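Local coordinates for protein N-acetylglucosamine-6-phosphate deacetylase (Mycobacterium smegmatis, PDB 6FV4) that probably removes the acetyl group from N-acetylglucosamine-6-phosphate, as a metal-dependent hydrolase of the NagA family working in amino-sugar metabolism, at residues 67-81 with 95-109. The protein carries 1 engineered substitution. Sequence-based numbering, arbitrary orientation.
Sequences GFVDTHLHGGGGGNF and LHRAHGSTTLVASLV. With ZN (zinc ion), chain H.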
ATOM      1  N   GLY B  67      19.281  14.499 -15.314  1.00 27.70           N
ATOM      2  CA  GLY B  67      20.258  13.542 -14.818  1.00 25.45           C
ATOM      3  C   GLY B  67      19.697  12.755 -13.647  1.00 27.92           C
ATOM      4  O   GLY B  67      18.909  13.271 -12.847  1.00 24.91           O
ATOM      5  N   PHE B  68      20.087  11.478 -13.561  1.00 25.80           N
ATOM      6  CA  PHE B  68      19.662  10.662 -12.431  1.00 22.35           C
ATOM      7  C   PHE B  68      20.376  11.112 -11.156  1.00 25.75           C
ATOM      8  O   PHE B  68      21.533  11.536 -11.187  1.00 25.44           O
ATOM      9  CB  PHE B  68      19.938   9.176 -12.697  1.00 22.87           C
ATOM     10  CG  PHE B  68      19.253   8.631 -13.942  1.00 26.14           C
ATOM     11  CD1 PHE B  68      19.962   7.845 -14.845  1.00 25.76           C
ATOM     12  CD2 PHE B  68      17.912   8.878 -14.192  1.00 28.04           C
ATOM     13  CE1 PHE B  68      19.352   7.318 -15.981  1.00 28.77           C
ATOM     14  CE2 PHE B  68      17.290   8.352 -15.347  1.00 24.07           C
ATOM     15  CZ  PHE B  68      18.022   7.579 -16.233  1.00 25.49           C
ATOM     16  N   VAL B  69      19.655  11.034 -10.034  1.00 26.05           N
ATOM     17  CA  VAL B  69      20.117  11.457  -8.715  1.00 24.99           C
ATOM     18  C   VAL B  69      20.105  10.217  -7.830  1.00 25.88           C
ATOM     19  O   VAL B  69      19.057   9.846  -7.281  1.00 25.62           O
ATOM     20  CB  VAL B  69      19.233  12.562  -8.126  1.00 25.68           C
ATOM     21  CG1 VAL B  69      19.754  12.986  -6.743  1.00 29.10           C
ATOM     22  CG2 VAL B  69      19.158  13.752  -9.079  1.00 24.76           C
ATOM     23  N   ASP B  70      21.253   9.552  -7.697  1.00 22.41           N
ATOM     24  CA  ASP B  70      21.365   8.333  -6.894  1.00 23.59           C
ATOM     25  C   ASP B  70      21.799   8.709  -5.486  1.00 23.35           C
ATOM     26  O   ASP B  70      22.945   9.127  -5.272  1.00 27.68           O
ATOM     27  CB  ASP B  70      22.345   7.354  -7.533  1.00 21.89           C
ATOM     28  CG  ASP B  70      22.237   5.952  -6.952  1.00 28.18           C
ATOM     29  OD1 ASP B  70      22.960   5.055  -7.454  1.00 27.77           O
ATOM     30  OD2 ASP B  70      21.437   5.742  -6.005  1.00 25.39           O
ATOM     31  N   THR B  71      20.890   8.574  -4.526  1.00 23.87           N
ATOM     32  CA  THR B  71      21.133   9.055  -3.175  1.00 20.68           C
ATOM     33  C   THR B  71      21.569   7.957  -2.213  1.00 22.73           C
ATOM     34  O   THR B  71      21.642   8.198  -1.005  1.00 25.15           O
ATOM     35  CB  THR B  71      19.892   9.757  -2.621  1.00 24.91           C
ATOM     36  OG1 THR B  71      18.763   8.870  -2.676  1.00 25.99           O
ATOM     37  CG2 THR B  71      19.588  11.010  -3.443  1.00 24.67           C
ATOM     38  N   HIS B  72      21.883   6.767  -2.706  1.00 23.50           N
ATOM     39  CA  HIS B  72      22.271   5.685  -1.802  1.00 24.07           C
ATOM     40  C   HIS B  72      23.001   4.652  -2.659  1.00 24.72           C
ATOM     41  O   HIS B  72      22.359   3.863  -3.355  1.00 24.24           O
ATOM     42  CB  HIS B  72      21.046   5.105  -1.101  1.00 28.45           C
ATOM     43  CG  HIS B  72      21.330   3.930  -0.207  1.00 26.46           C
ATOM     44  ND1 HIS B  72      20.432   3.488   0.737  1.00 25.26           N
ATOM     45  CD2 HIS B  72      22.394   3.095  -0.127  1.00 26.00           C
ATOM     46  CE1 HIS B  72      20.932   2.438   1.366  1.00 24.45           C
ATOM     47  NE2 HIS B  72      22.127   2.183   0.863  1.00 24.10           N
ATOM     48  N   LEU B  73      24.329   4.679  -2.609  1.00 22.95           N
ATOM     49  CA  LEU B  73      25.139   3.697  -3.314  1.00 23.69           C
ATOM     50  C   LEU B  73      26.502   3.619  -2.649  1.00 25.24           C
ATOM     51  O   LEU B  73      26.958   4.572  -2.008  1.00 23.96           O
ATOM     52  CB  LEU B  73      25.301   4.021  -4.798  1.00 22.41           C
ATOM     53  CG  LEU B  73      26.100   5.260  -5.166  1.00 24.25           C
ATOM     54  CD1 LEU B  73      26.632   5.104  -6.591  1.00 25.87           C
ATOM     55  CD2 LEU B  73      25.221   6.488  -5.049  1.00 26.94           C
ATOM     56  N   HIS B  74      27.151   2.466  -2.830  1.00 28.61           N
ATOM     57  CA  HIS B  74      28.391   2.151  -2.130  1.00 27.24           C
ATOM     58  C   HIS B  74      29.607   2.136  -3.029  1.00 28.98           C
ATOM     59  O   HIS B  74      30.729   2.270  -2.530  1.00 29.72           O
ATOM     60  CB  HIS B  74      28.259   0.788  -1.427  1.00 24.96           C
ATOM     61  CG  HIS B  74      27.208   0.786  -0.370  1.00 28.95           C
ATOM     62  ND1 HIS B  74      27.448   1.218   0.917  1.00 29.06           N
ATOM     63  CD2 HIS B  74      25.892   0.464  -0.419  1.00 26.66           C
ATOM     64  CE1 HIS B  74      26.333   1.140   1.623  1.00 28.07           C
ATOM     65  NE2 HIS B  74      25.377   0.678   0.835  1.00 30.84           N
ATOM     66  N   GLY B  75      29.415   2.004  -4.335  1.00 24.85           N
ATOM     67  CA  GLY B  75      30.545   2.063  -5.235  1.00 25.07           C
ATOM     68  C   GLY B  75      30.158   1.585  -6.610  1.00 26.84           C
ATOM     69  O   GLY B  75      28.983   1.617  -6.988  1.00 26.83           O
ATOM     70  N   GLY B  76      31.158   1.135  -7.344  1.00 24.57           N
ATOM     71  CA  GLY B  76      30.962   0.636  -8.686  1.00 24.29           C
ATOM     72  C   GLY B  76      32.245   0.679  -9.479  1.00 27.43           C
ATOM     73  O   GLY B  76      33.222   1.339  -9.111  1.00 28.39           O
ATOM     74  N   GLY B  77      32.241  -0.053 -10.590  1.00 25.37           N
ATOM     75  CA  GLY B  77      33.415  -0.142 -11.437  1.00 29.92           C
ATOM     76  C   GLY B  77      34.668  -0.584 -10.697  1.00 31.89           C
ATOM     77  O   GLY B  77      35.781  -0.237 -11.100  1.00 31.20           O
ATOM     78  N   GLY B  78      34.501  -1.326  -9.600  1.00 31.42           N
ATOM     79  CA  GLY B  78      35.615  -1.772  -8.796  1.00 32.74           C
ATOM     80  C   GLY B  78      35.998  -0.874  -7.631  1.00 36.47           C
ATOM     81  O   GLY B  78      36.825  -1.282  -6.812  1.00 35.14           O
ATOM     82  N   GLY B  79      35.423   0.321  -7.514  1.00 31.68           N
ATOM     83  CA  GLY B  79      35.735   1.225  -6.419  1.00 34.06           C
ATOM     84  C   GLY B  79      34.699   1.181  -5.308  1.00 28.98           C
ATOM     85  O   GLY B  79      33.500   1.152  -5.563  1.00 28.99           O
ATOM     86  N   ASN B  80      35.180   1.177  -4.074  1.00 24.22           N
ATOM     87  CA  ASN B  80      34.345   1.310  -2.881  1.00 24.35           C
ATOM     88  C   ASN B  80      34.490   2.718  -2.321  1.00 29.90           C
ATOM     89  O   ASN B  80      35.617   3.172  -2.081  1.00 27.66           O
ATOM     90  CB  ASN B  80      34.762   0.295  -1.815  1.00 27.24           C
ATOM     91  CG  ASN B  80      33.967  -0.993  -1.880  1.00 35.03           C
ATOM     92  OD1 ASN B  80      32.743  -0.987  -1.699  1.00 36.91           O
ATOM     93  ND2 ASN B  80      34.657  -2.110  -2.127  1.00 32.99           N
ATOM     94  N   PHE B  81      33.361   3.407  -2.098  1.00 26.06           N
ATOM     95  CA  PHE B  81      33.442   4.693  -1.400  1.00 28.78           C
ATOM     96  C   PHE B  81      34.013   4.534   0.004  1.00 30.83           C
ATOM     97  O   PHE B  81      34.738   5.418   0.477  1.00 29.30           O
ATOM     98  CB  PHE B  81      32.071   5.378  -1.341  1.00 27.31           C
ATOM     99  CG  PHE B  81      31.569   5.838  -2.677  1.00 26.01           C
ATOM    100  CD1 PHE B  81      32.357   6.616  -3.499  1.00 29.02           C
ATOM    101  CD2 PHE B  81      30.303   5.469  -3.118  1.00 26.99           C
ATOM    102  CE1 PHE B  81      31.897   7.026  -4.738  1.00 31.44           C
ATOM    103  CE2 PHE B  81      29.830   5.885  -4.347  1.00 27.74           C
ATOM    104  CZ  PHE B  81      30.619   6.654  -5.166  1.00 28.60           C
ATOM    105  N   LEU B  95      31.897   5.210 -13.391  1.00 32.08           N
ATOM    106  CA  LEU B  95      30.985   4.165 -13.832  1.00 29.66           C
ATOM    107  C   LEU B  95      29.547   4.650 -13.817  1.00 28.80           C
ATOM    108  O   LEU B  95      28.837   4.560 -14.822  1.00 28.45           O
ATOM    109  CB  LEU B  95      31.113   2.920 -12.954  1.00 28.16           C
ATOM    110  CG  LEU B  95      30.040   2.023 -13.554  1.00 32.32           C
ATOM    111  CD1 LEU B  95      30.621   1.158 -14.650  1.00 32.67           C
ATOM    112  CD2 LEU B  95      29.248   1.241 -12.515  1.00 32.76           C
ATOM    113  N   HIS B  96      29.093   5.150 -12.670  1.00 27.69           N
ATOM    114  CA  HIS B  96      27.705   5.570 -12.553  1.00 27.49           C
ATOM    115  C   HIS B  96      27.408   6.801 -13.394  1.00 30.15           C
ATOM    116  O   HIS B  96      26.313   6.913 -13.953  1.00 24.40           O
ATOM    117  CB  HIS B  96      27.369   5.813 -11.097  1.00 27.23           C
ATOM    118  CG  HIS B  96      27.302   4.549 -10.310  1.00 28.64           C
ATOM    119  ND1 HIS B  96      26.185   3.741 -10.316  1.00 24.34           N
ATOM    120  CD2 HIS B  96      28.226   3.918  -9.550  1.00 23.98           C
ATOM    121  CE1 HIS B  96      26.416   2.676  -9.568  1.00 27.79           C
ATOM    122  NE2 HIS B  96      27.644   2.762  -9.089  1.00 26.26           N
ATOM    123  N   ARG B  97      28.364   7.729 -13.500  1.00 27.21           N
ATOM    124  CA  ARG B  97      28.174   8.901 -14.361  1.00 29.98           C
ATOM    125  C   ARG B  97      27.903   8.494 -15.808  1.00 32.10           C
ATOM    126  O   ARG B  97      27.056   9.094 -16.483  1.00 30.23           O
ATOM    127  CB  ARG B  97      29.408   9.816 -14.294  1.00 28.14           C
ATOM    128  CG  ARG B  97      29.104  11.315 -14.274  1.00 34.98           C
ATOM    129  CD  ARG B  97      30.309  12.138 -13.776  1.00 31.44           C
ATOM    130  NE  ARG B  97      30.129  12.656 -12.422  1.00 29.13           N
ATOM    131  CZ  ARG B  97      31.026  13.411 -11.781  1.00 32.75           C
ATOM    132  NH1 ARG B  97      32.161  13.745 -12.372  1.00 31.85           N
ATOM    133  NH2 ARG B  97      30.795  13.829 -10.543  1.00 33.62           N
ATOM    134  N   ALA B  98      28.620   7.477 -16.301  1.00 29.78           N
ATOM    135  CA  ALA B  98      28.450   7.017 -17.670  1.00 32.62           C
ATOM    136  C   ALA B  98      27.085   6.380 -17.895  1.00 32.27           C
ATOM    137  O   ALA B  98      26.649   6.264 -19.042  1.00 32.43           O
ATOM    138  CB  ALA B  98      29.553   6.019 -18.029  1.00 37.24           C
ATOM    139  N   HIS B  99      26.410   5.959 -16.831  1.00 31.08           N
ATOM    140  CA  HIS B  99      25.065   5.426 -16.926  1.00 29.16           C
ATOM    141  C   HIS B  99      24.003   6.425 -16.506  1.00 30.38           C
ATOM    142  O   HIS B  99      22.849   6.029 -16.302  1.00 30.05           O
ATOM    143  CB  HIS B  99      24.959   4.154 -16.097  1.00 32.11           C
ATOM    144  CG  HIS B  99      25.805   3.051 -16.631  1.00 36.37           C
ATOM    145  ND1 HIS B  99      25.333   2.133 -17.541  1.00 36.62           N
ATOM    146  CD2 HIS B  99      27.105   2.744 -16.421  1.00 35.34           C
ATOM    147  CE1 HIS B  99      26.301   1.290 -17.851  1.00 39.99           C
ATOM    148  NE2 HIS B  99      27.387   1.639 -17.185  1.00 37.60           N
ATOM    149  N   GLY B 100      24.369   7.703 -16.357  1.00 31.47           N
ATOM    150  CA  GLY B 100      23.411   8.788 -16.221  1.00 30.23           C
ATOM    151  C   GLY B 100      23.250   9.372 -14.835  1.00 26.03           C
ATOM    152  O   GLY B 100      22.460  10.314 -14.671  1.00 24.64           O
ATOM    153  N   SER B 101      23.956   8.855 -13.827  1.00 25.50           N
ATOM    154  CA  SER B 101      23.847   9.406 -12.479  1.00 25.94           C
ATOM    155  C   SER B 101      24.743  10.629 -12.421  1.00 28.32           C
ATOM    156  O   SER B 101      25.955  10.510 -12.242  1.00 27.30           O
ATOM    157  CB  SER B 101      24.251   8.387 -11.423  1.00 25.69           C
ATOM    158  OG  SER B 101      23.380   7.283 -11.417  1.00 26.76           O
ATOM    159  N   THR B 102      24.147  11.816 -12.576  1.00 28.03           N
ATOM    160  CA  THR B 102      24.905  13.059 -12.529  1.00 25.60           C
ATOM    161  C   THR B 102      25.026  13.641 -11.128  1.00 29.13           C
ATOM    162  O   THR B 102      25.774  14.611 -10.938  1.00 27.70           O
ATOM    163  CB  THR B 102      24.273  14.095 -13.462  1.00 28.97           C
ATOM    164  OG1 THR B 102      22.868  14.177 -13.202  1.00 27.21           O
ATOM    165  CG2 THR B 102      24.485  13.689 -14.923  1.00 26.32           C
ATOM    166  N   THR B 103      24.302  13.091 -10.159  1.00 25.06           N
ATOM    167  CA  THR B 103      24.420  13.447  -8.755  1.00 25.35           C
ATOM    168  C   THR B 103      24.472  12.158  -7.953  1.00 28.63           C
ATOM    169  O   THR B 103      23.665  11.253  -8.189  1.00 25.36           O
ATOM    170  CB  THR B 103      23.233  14.301  -8.298  1.00 27.27           C
ATOM    171  OG1 THR B 103      23.262  15.556  -8.988  1.00 28.60           O
ATOM    172  CG2 THR B 103      23.300  14.540  -6.785  1.00 29.92           C
ATOM    173  N   LEU B 104      25.392  12.082  -6.993  1.00 24.62           N
ATOM    174  CA  LEU B 104      25.620  10.868  -6.219  1.00 25.02           C
ATOM    175  C   LEU B 104      25.756  11.190  -4.749  1.00 29.49           C
ATOM    176  O   LEU B 104      26.500  12.109  -4.377  1.00 29.21           O
ATOM    177  CB  LEU B 104      26.901  10.147  -6.657  1.00 25.99           C
ATOM    178  CG  LEU B 104      27.050   9.869  -8.146  1.00 29.08           C
ATOM    179  CD1 LEU B 104      28.510   9.765  -8.544  1.00 30.53           C
ATOM    180  CD2 LEU B 104      26.317   8.605  -8.490  1.00 29.96           C
ATOM    181  N   VAL B 105      25.110  10.398  -3.902  1.00 25.44           N
ATOM    182  CA  VAL B 105      25.377  10.469  -2.468  1.00 26.08           C
ATOM    183  C   VAL B 105      26.061   9.170  -2.049  1.00 29.32           C
ATOM    184  O   VAL B 105      25.490   8.075  -2.170  1.00 23.77           O
ATOM    185  CB  VAL B 105      24.107  10.757  -1.661  1.00 25.84           C
ATOM    186  CG1 VAL B 105      24.409  10.720  -0.160  1.00 21.62           C
ATOM    187  CG2 VAL B 105      23.586  12.123  -2.043  1.00 27.33           C
ATOM    188  N   ALA B 106      27.310   9.287  -1.612  1.00 25.09           N
ATOM    189  CA  ALA B 106      28.130   8.116  -1.341  1.00 24.35           C
ATOM    190  C   ALA B 106      27.826   7.605   0.058  1.00 23.47           C
ATOM    191  O   ALA B 106      27.832   8.373   1.018  1.00 26.48           O
ATOM    192  CB  ALA B 106      29.614   8.451  -1.490  1.00 26.32           C
ATOM    193  N   SER B 107      27.545   6.314   0.168  1.00 23.59           N
ATOM    194  CA  SER B 107      27.119   5.709   1.420  1.00 23.12           C
ATOM    195  C   SER B 107      28.268   4.956   2.069  1.00 26.98           C
ATOM    196  O   SER B 107      29.064   4.306   1.386  1.00 26.61           O
ATOM    197  CB  SER B 107      25.955   4.729   1.215  1.00 29.83           C
ATOM    198  OG  SER B 107      24.899   5.295   0.470  1.00 28.00           O
ATOM    199  N   LEU B 108      28.298   4.988   3.396  1.00 25.44           N
ATOM    200  CA  LEU B 108      29.253   4.233   4.181  1.00 30.77           C
ATOM    201  C   LEU B 108      28.498   3.247   5.049  1.00 28.36           C
ATOM    202  O   LEU B 108      27.534   3.628   5.711  1.00 32.54           O
ATOM    203  CB  LEU B 108      30.090   5.168   5.077  1.00 28.30           C
ATOM    204  CG  LEU B 108      30.966   6.206   4.406  1.00 27.11           C
ATOM    205  CD1 LEU B 108      31.599   7.097   5.471  1.00 31.25           C
ATOM    206  CD2 LEU B 108      32.060   5.497   3.611  1.00 31.11           C
ATOM    207  N   VAL B 109      28.966   1.998   5.100  1.00 31.43           N
ATOM    208  CA  VAL B 109      28.335   1.004   5.966  1.00 34.28           C
ATOM    209  C   VAL B 109      28.875   1.128   7.385  1.00 33.31           C
ATOM    210  O   VAL B 109      29.821   1.881   7.640  1.00 33.86           O
ATOM    211  CB  VAL B 109      28.540  -0.431   5.453  1.00 34.72           C
ATOM    212  CG1 VAL B 109      27.930  -0.610   4.072  1.00 33.51           C
ATOM    213  CG2 VAL B 109      30.019  -0.787   5.465  1.00 33.47           C
TER
HETATM  214 ZN    ZN H 401      23.367   0.544   1.384  1.00 27.02          ZN
HETATM  215  O   HOH W   1      24.028   5.523  -9.627  1.00 30.81           O
HETATM  216  O   HOH W   2      29.956   1.809   1.643  1.00 28.16           O
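S107 packs against L73 and H74 where two neighbouring parallel strands of the amidohydrolase (beta/alpha)8 barrel meet, the first ending in the H72-x-H74 metal motif. S107, F68 and F81 bury the most surface. The backbone N of S107 donates to L73 O (2.8 Å), while OG accepts a weak, bent bond from L73 N and is hydrogen-bonded to H136 ND1. CB of S107 lies over one face of the H74 imidazole, toward its rim, and a water in the plane of that ring links H74 ND1 to S107 O. ND1 donates to this water, and NE2 of the same ring binds the zinc ion, which H72 NE2 and E138 also bind.

F81 follows the glycine-rich hairpin, which a type I' turn closes from G76 to G79. Its ring receives the A106 methyl over one face, CB standing 3.6 Å from its centroid; A106 also touches L123 of helix 113-129. At the far end, F68 N donates to O of G100, the C' residue of the Schellman motif that closes helix 86-98. CG of F68 is anti to the carbonyl carbon (chi1 -58°), setting the ring beside G100 with H99 O at its edge. F68 O takes two weak bonds, from T102 N and T103 N, at a beta bulge that shifts the register by one residue before V69; regular pairing resumes with D70 N to T103 O and V105 N to D70 O (2.9 Å).

H96 fastens the helix to the hairpin. L73 CD1 lies over the centre of its ring, 3.6 Å from the centroid, and L95 CD2 covers the opposite face; NE2 donates to G75 O (2.7 Å), from above the carbonyl plane.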